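Local coordinates for thermostable carboxypeptidase 1 (Pyrococcus furiosus, PDB 1KA2), which removes amino acids one at a time from the C-terminus of peptides with broad specificity, as a cobalt-dependent, homodimeric M32 metallocarboxypeptidase, at residues L34-P39 against H238-E243; E71-L76 against G85-L90; L79-R84 against S469-K474; R214-I219 against I251-E256. All coordinates share one frame; numbering follows the deposited sequence.

Overall arrangement
Interactions 1 and 4 lie near the metal centre, interactions 2 and 3 in a distant part of this mostly helical chain. The first two, centres 14 Å apart, share a small mixed sheet: F240 O, just ahead of strand 241-243, probably accepts a hydrogen bond from T252 N of strand 248-253 at 3.1 Å. The F240 side chain lies about 8 Å from the bound magnesium ion, that of T253 about 12 Å. Interactions 2 and 3, centres 10 Å apart, both use helix 81-99; R88 NH1 reaches S469 O at 3.3 Å. The groups do not touch: between interactions 1 and 3 the nearest atoms are about 10 Å apart, between 2 and 4 the centres 42 Å.

Interaction 1: L34-P39 against H238-E243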
loop_
_atom_site.group_PDB
_atom_site.type_symbol
_atom_site.label_atom_id
_atom_site.label_comp_id
_atom_site.label_asym_id
_atom_site.label_seq_id
_atom_site.Cartn_x
_atom_site.Cartn_y
_atom_site.Cartn_z
ATOM N N LEU A 34 -6.450 1.401 0.135
ATOM C CA LEU A 34 -7.772 1.574 -0.441
ATOM C C LEU A 34 -8.425 2.836 0.136
ATOM O O LEU A 34 -8.974 3.641 -0.614
ATOM C CB LEU A 34 -8.623 0.322 -0.181
ATOM C CG LEU A 34 -10.161 0.343 -0.156
ATOM C CD1 LEU A 34 -10.746 1.410 -1.032
ATOM C CD2 LEU A 34 -10.650 -1.031 -0.581
ATOM N N GLU A 35 -8.331 3.021 1.456
ATOM C CA GLU A 35 -8.920 4.181 2.136
ATOM C C GLU A 35 -8.182 5.502 1.942
ATOM O O GLU A 35 -8.803 6.553 1.824
ATOM C CB GLU A 35 -8.996 3.957 3.657
ATOM C CG GLU A 35 -9.968 2.892 4.162
ATOM C CD GLU A 35 -11.407 3.145 3.751
ATOM O OE1 GLU A 35 -11.885 4.302 3.808
ATOM O OE2 GLU A 35 -12.065 2.165 3.380
ATOM N N VAL A 36 -6.855 5.446 1.920
ATOM C CA VAL A 36 -6.053 6.656 1.828
ATOM C C VAL A 36 -5.511 7.124 0.476
ATOM O O VAL A 36 -5.443 8.326 0.230
ATOM C CB VAL A 36 -4.855 6.559 2.822
ATOM C CG1 VAL A 36 -3.964 7.807 2.725
ATOM C CG2 VAL A 36 -5.383 6.391 4.246
ATOM N N ASN A 37 -5.136 6.206 -0.409
ATOM C CA ASN A 37 -4.550 6.634 -1.681
ATOM C C ASN A 37 -5.205 6.237 -2.995
ATOM O O ASN A 37 -5.203 7.018 -3.946
ATOM C CB ASN A 37 -3.094 6.170 -1.742
ATOM C CG ASN A 37 -2.297 6.596 -0.533
ATOM O OD1 ASN A 37 -2.315 7.755 -0.157
ATOM N ND2 ASN A 37 -1.582 5.659 0.076
ATOM N N MET A 38 -5.735 5.022 -3.040
ATOM C CA MET A 38 -6.331 4.440 -4.240
ATOM C C MET A 38 -7.227 5.296 -5.123
ATOM O O MET A 38 -8.180 5.914 -4.657
ATOM C CB MET A 38 -7.098 3.157 -3.871
ATOM C CG MET A 38 -7.466 2.288 -5.068
ATOM S SD MET A 38 -8.586 0.933 -4.692
ATOM C CE MET A 38 -10.100 1.860 -4.319
ATOM N N PRO A 39 -6.902 5.372 -6.424
ATOM C CA PRO A 39 -7.754 6.172 -7.318
ATOM C C PRO A 39 -9.086 5.457 -7.275
ATOM O O PRO A 39 -9.116 4.230 -7.245
ATOM C CB PRO A 39 -7.108 6.037 -8.699
ATOM C CG PRO A 39 -5.775 5.404 -8.470
ATOM C CD PRO A 39 -5.589 5.082 -7.020
ATOM N N HIS A 238 -13.045 7.769 7.250
ATOM C CA HIS A 238 -13.282 7.478 8.664
ATOM C C HIS A 238 -11.959 7.127 9.339
ATOM O O HIS A 238 -11.191 6.319 8.829
ATOM C CB HIS A 238 -14.264 6.300 8.845
ATOM C CG HIS A 238 -15.562 6.463 8.116
ATOM N ND1 HIS A 238 -15.738 6.066 6.806
ATOM C CD2 HIS A 238 -16.739 7.011 8.501
ATOM C CE1 HIS A 238 -16.963 6.364 6.416
ATOM N NE2 HIS A 238 -17.592 6.938 7.425
ATOM N N PRO A 239 -11.686 7.730 10.505
ATOM C CA PRO A 239 -10.452 7.482 11.258
ATOM C C PRO A 239 -10.302 6.030 11.667
ATOM O O PRO A 239 -11.257 5.409 12.129
ATOM C CB PRO A 239 -10.599 8.385 12.477
ATOM C CG PRO A 239 -11.448 9.507 11.980
ATOM C CD PRO A 239 -12.483 8.790 11.144
ATOM N N PHE A 240 -9.102 5.491 11.490
ATOM C CA PHE A 240 -8.813 4.122 11.885
ATOM C C PHE A 240 -7.322 3.966 12.151
ATOM O O PHE A 240 -6.536 4.882 11.916
ATOM C CB PHE A 240 -9.278 3.119 10.811
ATOM C CG PHE A 240 -8.516 3.205 9.514
ATOM C CD1 PHE A 240 -7.327 2.507 9.340
ATOM C CD2 PHE A 240 -8.987 3.990 8.471
ATOM C CE1 PHE A 240 -6.619 2.592 8.138
ATOM C CE2 PHE A 240 -8.285 4.081 7.271
ATOM C CZ PHE A 240 -7.098 3.378 7.106
ATOM N N THR A 241 -6.948 2.798 12.660
ATOM C CA THR A 241 -5.563 2.490 12.963
ATOM C C THR A 241 -5.237 1.147 12.331
ATOM O O THR A 241 -6.052 0.228 12.380
ATOM C CB THR A 241 -5.338 2.382 14.497
ATOM O OG1 THR A 241 -5.492 3.668 15.099
ATOM C CG2 THR A 241 -3.951 1.826 14.810
ATOM N N THR A 242 -4.063 1.042 11.714
ATOM C CA THR A 242 -3.629 -0.220 11.124
ATOM C C THR A 242 -2.231 -0.538 11.575
ATOM O O THR A 242 -1.431 0.353 11.829
ATOM C CB THR A 242 -3.501 -0.205 9.604
ATOM O OG1 THR A 242 -3.844 1.086 9.089
ATOM C CG2 THR A 242 -4.327 -1.317 9.009
ATOM N N GLU A 243 -1.931 -1.824 11.622
ATOM C CA GLU A 243 -0.616 -2.276 11.999
ATOM C C GLU A 243 -0.070 -3.088 10.841
ATOM O O GLU A 243 -0.582 -4.164 10.549
ATOM C CB GLU A 243 -0.686 -3.172 13.229
ATOM C CG GLU A 243 -1.649 -2.703 14.283
ATOM C CD GLU A 243 -3.060 -3.229 14.087
ATOM O OE1 GLU A 243 -3.207 -4.429 13.783
ATOM O OE2 GLU A 243 -4.023 -2.448 14.261
#
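E35 and V36, in the closing turn of helix 8-36, come up to F240 just ahead of strand 241-243, an outermost strand of the chain's small mixed sheet; the backbones stay well apart, with E35 CA 8.5 Å from H238 CA. F240 belongs to the predicted HPF motif of this M32 carboxypeptidase, and its ring spans the gap. With CG lodged between the backbone N and the carbonyl carbon (chi1 67°), the ring points at the helix end and touches with its far corner: CE2 lies 3.7 Å from E35 CB, and E35 CG is just as near. The glutamate offers its aliphatic stem, bent at chi2, while its carboxylate plane stands 87° from the ring. V36 adds a looser methyl contact, CG2 to F240 CZ at 4.5 Å. With an alanine here the ring would be missing, and the stem of E35 would probably lose its apolar cover, opening a gap between helix end and strand. The catalytic helix 261-278 lies close by: T241 OG1 is hydrogen-bonded to OE1 of E270, the predicted proton donor/acceptor. Just past the helix, N37 O accepts a hydrogen bond from R232 NH1 of the second subunit. Two residues further along the chain, T242 OG1 lies at the edge of the F240 ring, in its plane, 3.3 Å from F240 CE1.

Interaction 2: E71-L76 against G85-L90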
loop_
_atom_site.group_PDB
_atom_site.type_symbol
_atom_site.label_atom_id
_atom_site.label_comp_id
_atom_site.label_asym_id
_atom_site.label_seq_id
_atom_site.Cartn_x
_atom_site.Cartn_y
_atom_site.Cartn_z
ATOM N N GLU A 71 -2.198 -29.181 16.925
ATOM C CA GLU A 71 -2.752 -30.224 17.775
ATOM C C GLU A 71 -1.622 -30.873 18.559
ATOM O O GLU A 71 -1.710 -31.032 19.780
ATOM C CB GLU A 71 -3.476 -31.281 16.937
ATOM C CG GLU A 71 -4.985 -31.103 16.906
ATOM C CD GLU A 71 -5.593 -31.131 18.296
ATOM O OE1 GLU A 71 -5.384 -32.137 19.007
ATOM O OE2 GLU A 71 -6.276 -30.154 18.676
ATOM N N LYS A 72 -0.558 -31.233 17.847
ATOM C CA LYS A 72 0.604 -31.862 18.458
ATOM C C LYS A 72 1.171 -31.021 19.600
ATOM O O LYS A 72 1.332 -31.511 20.720
ATOM C CB LYS A 72 1.686 -32.087 17.401
ATOM C CG LYS A 72 2.937 -32.783 17.918
ATOM C CD LYS A 72 4.002 -32.855 16.838
ATOM C CE LYS A 72 5.231 -33.610 17.310
ATOM N NZ LYS A 72 4.922 -35.039 17.596
ATOM N N ALA A 73 1.475 -29.757 19.315
ATOM C CA ALA A 73 2.034 -28.859 20.323
ATOM C C ALA A 73 1.086 -28.710 21.503
ATOM O O ALA A 73 1.515 -28.587 22.653
ATOM C CB ALA A 73 2.315 -27.493 19.709
ATOM N N LYS A 74 -0.209 -28.721 21.210
ATOM C CA LYS A 74 -1.229 -28.585 22.238
ATOM C C LYS A 74 -1.085 -29.774 23.184
ATOM O O LYS A 74 -1.539 -29.742 24.334
ATOM C CB LYS A 74 -2.615 -28.567 21.582
ATOM C CG LYS A 74 -3.764 -28.251 22.525
ATOM C CD LYS A 74 -5.091 -28.228 21.776
ATOM C CE LYS A 74 -6.229 -27.922 22.729
ATOM N NZ LYS A 74 -7.536 -27.843 22.037
ATOM N N GLY A 75 -0.428 -30.817 22.687
ATOM C CA GLY A 75 -0.209 -32.007 23.482
ATOM C C GLY A 75 1.181 -32.048 24.085
ATOM O O GLY A 75 1.730 -33.116 24.328
ATOM N N LEU A 76 1.762 -30.881 24.318
ATOM C CA LEU A 76 3.087 -30.800 24.914
ATOM C C LEU A 76 2.955 -30.043 26.267
ATOM O O LEU A 76 2.219 -29.056 26.379
ATOM C CB LEU A 76 4.034 -30.045 23.979
ATOM C CG LEU A 76 4.310 -30.716 22.635
ATOM C CD1 LEU A 76 5.368 -29.961 21.813
ATOM C CD2 LEU A 76 4.836 -32.141 22.771
ATOM N N GLY A 85 1.039 -19.413 24.457
ATOM C CA GLY A 85 0.192 -18.372 23.906
ATOM C C GLY A 85 -0.014 -18.603 22.429
ATOM O O GLY A 85 -1.102 -18.375 21.895
ATOM N N ILE A 86 1.042 -19.073 21.771
ATOM C CA ILE A 86 1.000 -19.350 20.346
ATOM C C ILE A 86 -0.117 -20.338 20.056
ATOM O O ILE A 86 -0.955 -20.110 19.174
ATOM C CB ILE A 86 2.335 -19.954 19.859
ATOM C CG1 ILE A 86 3.468 -18.965 20.108
ATOM C CG2 ILE A 86 2.260 -20.277 18.377
ATOM C CD1 ILE A 86 4.813 -19.520 19.775
ATOM N N VAL A 87 -0.123 -21.432 20.814
ATOM C CA VAL A 87 -1.120 -22.481 20.652
ATOM C C VAL A 87 -2.539 -22.023 20.991
ATOM O O VAL A 87 -3.465 -22.251 20.214
ATOM C CB VAL A 87 -0.767 -23.715 21.515
ATOM C CG1 VAL A 87 -1.808 -24.811 21.313
ATOM C CG2 VAL A 87 0.629 -24.223 21.147
ATOM N N ARG A 88 -2.718 -21.371 22.137
ATOM C CA ARG A 88 -4.055 -20.918 22.514
ATOM C C ARG A 88 -4.641 -20.084 21.383
ATOM O O ARG A 88 -5.750 -20.344 20.912
ATOM C CB ARG A 88 -4.029 -20.067 23.791
ATOM C CG ARG A 88 -5.412 -19.872 24.402
ATOM C CD ARG A 88 -5.460 -18.764 25.455
ATOM N NE ARG A 88 -5.736 -17.439 24.887
ATOM C CZ ARG A 88 -4.807 -16.604 24.422
ATOM N NH1 ARG A 88 -3.525 -16.944 24.453
ATOM N NH2 ARG A 88 -5.161 -15.422 23.936
ATOM N N VAL A 89 -3.876 -19.090 20.945
ATOM C CA VAL A 89 -4.302 -18.196 19.877
ATOM C C VAL A 89 -4.593 -18.942 18.577
ATOM O O VAL A 89 -5.662 -18.779 17.982
ATOM C CB VAL A 89 -3.231 -17.100 19.622
ATOM C CG1 VAL A 89 -3.555 -16.316 18.349
ATOM C CG2 VAL A 89 -3.158 -16.171 20.813
ATOM N N LEU A 90 -3.650 -19.763 18.133
ATOM C CA LEU A 90 -3.848 -20.500 16.898
ATOM C C LEU A 90 -4.953 -21.540 17.011
ATOM O O LEU A 90 -5.652 -21.813 16.035
ATOM C CB LEU A 90 -2.531 -21.153 16.441
ATOM C CG LEU A 90 -1.471 -20.160 15.928
ATOM C CD1 LEU A 90 -0.205 -20.910 15.559
ATOM C CD2 LEU A 90 -2.006 -19.406 14.713
#
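V87, on the second of two consecutive helices, packs against A73 and K74 at the C-terminal end of the first. Helix 64-74 gives way to a short linker before helix 81-99; K74 CA and V87 CA, 6.3 Å apart, are the nearest pair of alpha carbons. The valine divides its two methyl groups between the two partners. Its CG1, anti to the backbone N (chi1 -179°), lies 3.9 Å from K74 CB and at the same distance from K74 CA, so it rests on the root of the lysine chain. CG2 turns the other way and meets A73 CB at 4.0 Å. The two segments run in roughly opposite senses, which makes the element an antiparallel helical hairpin in this mostly helical chain, with V87 wedged between its arms close to the turn. At the foot of the first arm, L76 N donates to A73 O over 2.8 Å as the chain swings out of the helix. K74 lends only the start of its side chain to the apolar contact. Beyond CG the chain runs fully extended to NZ, which forms a salt bridge with D91, one turn after V87 on the same helix, so a polar link at the exposed side of K74 supplements the methyl contacts. Helix 8-36 packs against both arms: T9 touches A73, I10 touches I86 and I13 touches L90. R88 points away from the first arm and forms a salt bridge with E165.

Interaction 3: L79-R84 against S469-K474; sequences LNEYER and SIYPPK
Y82, in the first turn of helix 81-99, and I470, in the loop ahead of helix 473-481, bring the two backbones closest, their CA atoms 6.3 Å apart. The main contact is apolar: the tip of the isoleucine, CD1, comes obliquely to one side of the tyrosine ring, 3.6 Å from Y82 CD2 and 3.7 Å from Y82 CE2. The other pair is E81 and Y471, whose polar ends approach with E81 OE1 3.6 Å from Y471 OH and with the carboxylate and ring planes 83° apart. Each tyrosine also carries its chain neighbour on one face. I470 CG2 sits over the centre of the Y471 ring, 3.3 Å above its plane, while E81 CG lies 3.6 Å above the Y82 ring, offset toward the rim. E81 gets there because its CG stands between the backbone N and the carbonyl carbon (chi1 60°), which folds the side chain back over Y82. Behind this surface the helix start is fixed by a capping box. E83 N donates to OD1 of N80, the N-cap, over 2.7 Å, nearly straight at 173°, and N80 N donates in turn to E83 OE1, on its anti lone pair. The other polar atoms of the two side chains bond to the start of the chain: N80 ND2 to V4 O, E83 OE2 to the backbone N of Q6 and N7. F284 meets both Y82 and I470, L79 and E83 lean on I10 of helix 8-36, and P472 packs on R88, one turn beyond R84 on helix 81-99.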
loop_
_atom_site.group_PDB
_atom_site.type_symbol
_atom_site.label_atom_id
_atom_site.label_comp_id
_atom_site.label_asym_id
_atom_site.label_seq_id
_atom_site.Cartn_x
_atom_site.Cartn_y
_atom_site.Cartn_z
ATOM N N LEU A 79 6.207 -26.664 27.510
ATOM C CA LEU A 79 6.144 -25.305 26.940
ATOM C C LEU A 79 5.942 -24.121 27.906
ATOM O O LEU A 79 5.140 -24.187 28.847
ATOM C CB LEU A 79 4.982 -25.223 25.946
ATOM C CG LEU A 79 5.040 -26.314 24.871
ATOM C CD1 LEU A 79 3.767 -26.394 24.027
ATOM C CD2 LEU A 79 6.184 -26.110 23.875
ATOM N N ASN A 80 6.668 -23.031 27.647
ATOM C CA ASN A 80 6.559 -21.820 28.466
ATOM C C ASN A 80 5.277 -21.074 28.102
ATOM O O ASN A 80 4.551 -21.483 27.194
ATOM C CB ASN A 80 7.773 -20.906 28.251
ATOM C CG ASN A 80 8.000 -20.564 26.782
ATOM O OD1 ASN A 80 7.115 -20.033 26.115
ATOM N ND2 ASN A 80 9.189 -20.869 26.275
ATOM N N GLU A 81 5.009 -19.975 28.799
ATOM C CA GLU A 81 3.805 -19.184 28.557
ATOM C C GLU A 81 3.708 -18.643 27.124
ATOM O O GLU A 81 2.635 -18.658 26.508
ATOM C CB GLU A 81 3.740 -18.030 29.562
ATOM C CG GLU A 81 4.931 -17.083 29.491
ATOM C CD GLU A 81 5.581 -16.865 30.843
ATOM O OE1 GLU A 81 4.889 -16.381 31.766
ATOM O OE2 GLU A 81 6.785 -17.180 30.980
ATOM N N TYR A 82 4.834 -18.181 26.593
ATOM C CA TYR A 82 4.873 -17.632 25.242
ATOM C C TYR A 82 4.493 -18.670 24.193
ATOM O O TYR A 82 3.571 -18.455 23.405
ATOM C CB TYR A 82 6.265 -17.074 24.948
ATOM C CG TYR A 82 6.745 -16.108 26.003
ATOM C CD1 TYR A 82 7.614 -16.521 27.014
ATOM C CD2 TYR A 82 6.305 -14.787 26.012
ATOM C CE1 TYR A 82 8.033 -15.635 28.012
ATOM C CE2 TYR A 82 6.715 -13.896 27.000
ATOM C CZ TYR A 82 7.577 -14.328 27.994
ATOM O OH TYR A 82 7.974 -13.451 28.967
ATOM N N GLU A 83 5.206 -19.791 24.182
ATOM C CA GLU A 83 4.923 -20.861 23.233
ATOM C C GLU A 83 3.488 -21.343 23.438
ATOM O O GLU A 83 2.828 -21.779 22.498
ATOM C CB GLU A 83 5.879 -22.029 23.452
ATOM C CG GLU A 83 7.345 -21.641 23.491
ATOM C CD GLU A 83 8.236 -22.800 23.897
ATOM O OE1 GLU A 83 8.021 -23.355 24.996
ATOM O OE2 GLU A 83 9.147 -23.158 23.120
ATOM N N ARG A 84 3.011 -21.262 24.675
ATOM C CA ARG A 84 1.655 -21.690 24.990
ATOM C C ARG A 84 0.682 -20.693 24.380
ATOM O O ARG A 84 -0.364 -21.073 23.849
ATOM C CB ARG A 84 1.459 -21.736 26.505
ATOM C CG ARG A 84 0.297 -22.600 26.962
ATOM C CD ARG A 84 0.090 -22.449 28.463
ATOM N NE ARG A 84 1.346 -22.617 29.191
ATOM C CZ ARG A 84 1.527 -22.278 30.462
ATOM N NH1 ARG A 84 0.527 -21.748 31.161
ATOM N NH2 ARG A 84 2.716 -22.452 31.031
ATOM N N SER A 469 -1.014 -10.911 22.682
ATOM C CA SER A 469 -2.085 -11.894 22.767
ATOM C C SER A 469 -1.670 -13.144 23.530
ATOM O O SER A 469 -2.146 -14.244 23.245
ATOM C CB SER A 469 -2.539 -12.295 21.366
ATOM O OG SER A 469 -3.007 -11.161 20.664
ATOM N N ILE A 470 -0.787 -12.974 24.504
ATOM C CA ILE A 470 -0.338 -14.104 25.296
ATOM C C ILE A 470 -1.485 -14.717 26.110
ATOM O O ILE A 470 -1.661 -15.933 26.130
ATOM C CB ILE A 470 0.813 -13.678 26.235
ATOM C CG1 ILE A 470 2.096 -13.521 25.411
ATOM C CG2 ILE A 470 1.007 -14.700 27.338
ATOM C CD1 ILE A 470 3.232 -12.854 26.146
ATOM N N TYR A 471 -2.266 -13.861 26.760
ATOM C CA TYR A 471 -3.377 -14.304 27.594
ATOM C C TYR A 471 -4.715 -13.829 27.049
ATOM O O TYR A 471 -4.785 -12.805 26.371
ATOM C CB TYR A 471 -3.220 -13.749 29.016
ATOM C CG TYR A 471 -1.843 -13.936 29.617
ATOM C CD1 TYR A 471 -0.938 -12.874 29.692
ATOM C CD2 TYR A 471 -1.446 -15.176 30.123
ATOM C CE1 TYR A 471 0.329 -13.044 30.261
ATOM C CE2 TYR A 471 -0.183 -15.356 30.689
ATOM C CZ TYR A 471 0.695 -14.286 30.755
ATOM O OH TYR A 471 1.930 -14.466 31.332
ATOM N N PRO A 472 -5.801 -14.565 27.347
ATOM C CA PRO A 472 -7.122 -14.157 26.862
ATOM C C PRO A 472 -7.445 -12.828 27.534
ATOM O O PRO A 472 -6.823 -12.480 28.537
ATOM C CB PRO A 472 -8.034 -15.284 27.347
ATOM C CG PRO A 472 -7.109 -16.475 27.423
ATOM C CD PRO A 472 -5.866 -15.876 28.021
ATOM N N PRO A 473 -8.420 -12.076 27.006
ATOM C CA PRO A 473 -8.782 -10.781 27.597
ATOM C C PRO A 473 -8.937 -10.785 29.118
ATOM O O PRO A 473 -8.324 -9.979 29.816
ATOM C CB PRO A 473 -10.090 -10.436 26.896
ATOM C CG PRO A 473 -9.915 -11.051 25.553
ATOM C CD PRO A 473 -9.310 -12.402 25.876
ATOM N N LYS A 474 -9.758 -11.692 29.633
ATOM C CA LYS A 474 -9.982 -11.747 31.070
ATOM C C LYS A 474 -8.721 -12.057 31.860
ATOM O O LYS A 474 -8.370 -11.330 32.783
ATOM C CB LYS A 474 -11.075 -12.762 31.391
ATOM C CG LYS A 474 -12.439 -12.304 30.920
ATOM C CD LYS A 474 -13.522 -13.269 31.317
ATOM C CE LYS A 474 -14.886 -12.745 30.910
ATOM N NZ LYS A 474 -15.982 -13.560 31.509
#

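Interaction 4: R214-I219 against I251-E256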
loop_
_atom_site.group_PDB
_atom_site.type_symbol
_atom_site.label_atom_id
_atom_site.label_comp_id
_atom_site.label_asym_id
_atom_site.label_seq_id
_atom_site.Cartn_x
_atom_site.Cartn_y
_atom_site.Cartn_z
ATOM N N ARG A 214 -2.019 21.308 11.609
ATOM C CA ARG A 214 -0.867 21.839 12.327
ATOM C C ARG A 214 -1.066 21.511 13.813
ATOM O O ARG A 214 -0.115 21.181 14.525
ATOM C CB ARG A 214 -0.749 23.363 12.140
ATOM C CG ARG A 214 -0.180 23.806 10.787
ATOM C CD ARG A 214 0.340 25.249 10.836
ATOM N NE ARG A 214 -0.663 26.258 10.499
ATOM C CZ ARG A 214 -1.065 26.525 9.259
ATOM N NH1 ARG A 214 -0.550 25.859 8.237
ATOM N NH2 ARG A 214 -1.974 27.464 9.040
ATOM N N VAL A 215 -2.311 21.601 14.277
ATOM C CA VAL A 215 -2.619 21.302 15.671
ATOM C C VAL A 215 -2.482 19.800 15.932
ATOM O O VAL A 215 -1.836 19.394 16.901
ATOM C CB VAL A 215 -4.047 21.782 16.043
ATOM C CG1 VAL A 215 -4.453 21.229 17.390
ATOM C CG2 VAL A 215 -4.081 23.312 16.103
ATOM N N ASN A 216 -3.083 18.971 15.078
ATOM C CA ASN A 216 -2.969 17.524 15.258
ATOM C C ASN A 216 -1.498 17.091 15.245
ATOM O O ASN A 216 -1.071 16.319 16.104
ATOM C CB ASN A 216 -3.744 16.753 14.172
ATOM C CG ASN A 216 -5.255 16.769 14.400
ATOM O OD1 ASN A 216 -5.720 16.893 15.538
ATOM N ND2 ASN A 216 -6.027 16.627 13.319
ATOM N N LEU A 217 -0.730 17.590 14.276
ATOM C CA LEU A 217 0.691 17.246 14.168
ATOM C C LEU A 217 1.432 17.570 15.476
ATOM O O LEU A 217 2.220 16.763 15.980
ATOM C CB LEU A 217 1.347 18.033 13.025
ATOM C CG LEU A 217 2.557 17.416 12.301
ATOM C CD1 LEU A 217 3.463 18.547 11.773
ATOM C CD2 LEU A 217 3.345 16.504 13.233
ATOM N N TRP A 218 1.169 18.760 16.014
ATOM C CA TRP A 218 1.803 19.211 17.246
ATOM C C TRP A 218 1.457 18.293 18.412
ATOM O O TRP A 218 2.315 17.972 19.238
ATOM C CB TRP A 218 1.345 20.628 17.582
ATOM C CG TRP A 218 2.057 21.254 18.753
ATOM C CD1 TRP A 218 3.219 21.976 18.715
ATOM C CD2 TRP A 218 1.624 21.265 20.121
ATOM N NE1 TRP A 218 3.530 22.443 19.968
ATOM C CE2 TRP A 218 2.569 22.026 20.851
ATOM C CE3 TRP A 218 0.530 20.713 20.799
ATOM C CZ2 TRP A 218 2.453 22.250 22.229
ATOM C CZ3 TRP A 218 0.412 20.934 22.171
ATOM C CH2 TRP A 218 1.370 21.699 22.871
ATOM N N ILE A 219 0.197 17.882 18.490
ATOM C CA ILE A 219 -0.218 17.006 19.574
ATOM C C ILE A 219 0.460 15.642 19.448
ATOM O O ILE A 219 0.953 15.088 20.437
ATOM C CB ILE A 219 -1.751 16.827 19.593
ATOM C CG1 ILE A 219 -2.411 18.162 19.944
ATOM C CG2 ILE A 219 -2.145 15.737 20.592
ATOM C CD1 ILE A 219 -3.928 18.111 20.017
ATOM N N ILE A 251 -2.240 5.664 11.440
ATOM C CA ILE A 251 -3.559 6.145 11.829
ATOM C C ILE A 251 -3.995 7.235 10.861
ATOM O O ILE A 251 -3.172 7.855 10.183
ATOM C CB ILE A 251 -3.578 6.761 13.274
ATOM C CG1 ILE A 251 -2.847 8.102 13.290
ATOM C CG2 ILE A 251 -2.932 5.806 14.278
ATOM C CD1 ILE A 251 -2.922 8.823 14.620
ATOM N N THR A 252 -5.298 7.463 10.789
ATOM C CA THR A 252 -5.825 8.510 9.935
ATOM C C THR A 252 -6.862 9.280 10.734
ATOM O O THR A 252 -7.315 8.833 11.788
ATOM C CB THR A 252 -6.521 7.945 8.678
ATOM O OG1 THR A 252 -7.717 7.258 9.061
ATOM C CG2 THR A 252 -5.614 6.978 7.955
ATOM N N THR A 253 -7.219 10.454 10.246
ATOM C CA THR A 253 -8.244 11.251 10.893
ATOM C C THR A 253 -8.947 11.881 9.727
ATOM O O THR A 253 -8.691 11.523 8.577
ATOM C CB THR A 253 -7.657 12.363 11.779
ATOM O OG1 THR A 253 -8.727 13.027 12.475
ATOM C CG2 THR A 253 -6.902 13.389 10.934
ATOM N N ARG A 254 -9.845 12.804 10.006
ATOM C CA ARG A 254 -10.516 13.490 8.928
ATOM C C ARG A 254 -10.724 14.901 9.401
ATOM O O ARG A 254 -10.741 15.161 10.604
ATOM C CB ARG A 254 -11.858 12.846 8.579
ATOM C CG ARG A 254 -12.907 12.947 9.646
ATOM C CD ARG A 254 -14.227 12.460 9.100
ATOM N NE ARG A 254 -15.169 12.179 10.176
ATOM C CZ ARG A 254 -15.889 11.066 10.260
ATOM N NH1 ARG A 254 -15.774 10.125 9.331
ATOM N NH2 ARG A 254 -16.728 10.895 11.278
ATOM N N TYR A 255 -10.859 15.810 8.448
ATOM C CA TYR A 255 -11.069 17.203 8.750
ATOM C C TYR A 255 -12.415 17.636 8.185
ATOM O O TYR A 255 -12.515 17.968 7.014
ATOM C CB TYR A 255 -9.928 18.027 8.149
ATOM C CG TYR A 255 -8.563 17.653 8.708
ATOM C CD1 TYR A 255 -7.705 16.801 8.012
ATOM C CD2 TYR A 255 -8.141 18.132 9.946
ATOM C CE1 TYR A 255 -6.457 16.440 8.538
ATOM C CE2 TYR A 255 -6.900 17.775 10.479
ATOM C CZ TYR A 255 -6.064 16.931 9.771
ATOM O OH TYR A 255 -4.835 16.588 10.297
ATOM N N GLU A 256 -13.450 17.596 9.025
ATOM C CA GLU A 256 -14.806 17.983 8.636
ATOM C C GLU A 256 -14.861 19.420 8.140
ATOM O O GLU A 256 -15.710 19.766 7.323
ATOM C CB GLU A 256 -15.782 17.863 9.816
ATOM C CG GLU A 256 -16.112 16.454 10.283
ATOM C CD GLU A 256 -15.064 15.894 11.206
ATOM O OE1 GLU A 256 -14.117 16.637 11.541
ATOM O OE2 GLU A 256 -15.187 14.718 11.600
#
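N216 brings its amide nitrogen obliquely to the hydroxyl end of the Y255 ring, N216 ND2 lying 3.2 Å from Y255 CE2 with the two planes 34° apart. The same nitrogen gives Y255 OH a weak hydrogen bond of 3.2 Å, though a straight one at 171°. Its stronger partner is OG1 of T263 on helix 261-278, so the buried amide is shared between two hydroxyls. T253 comes in beside it, CG2 lying 4.1 Å from N216 ND2, while its OG1 is likewise hydrogen-bonded to T263. The aromatic side chain starts with CG anti to the carbonyl carbon (chi1 -61°), which carries the ring across to helix 209-223, where it also touches R209, M212 and E213. Were an alanine here, N216 ND2 would probably lose the weaker of its two hydroxyl partners, keeping T263, and a gap would open against helix 209-223. Next door, R254 NE forms a salt bridge with E256 OE2 at 2.9 Å. Strand 248-253 is made of the predicted DXRXT motif plus T253, whose side chain lies about 6 Å from that of E270; the contact joins helix 209-223 to the end of this strand, beside the HEXXH helix 261-278 of the M32 metallopeptidase.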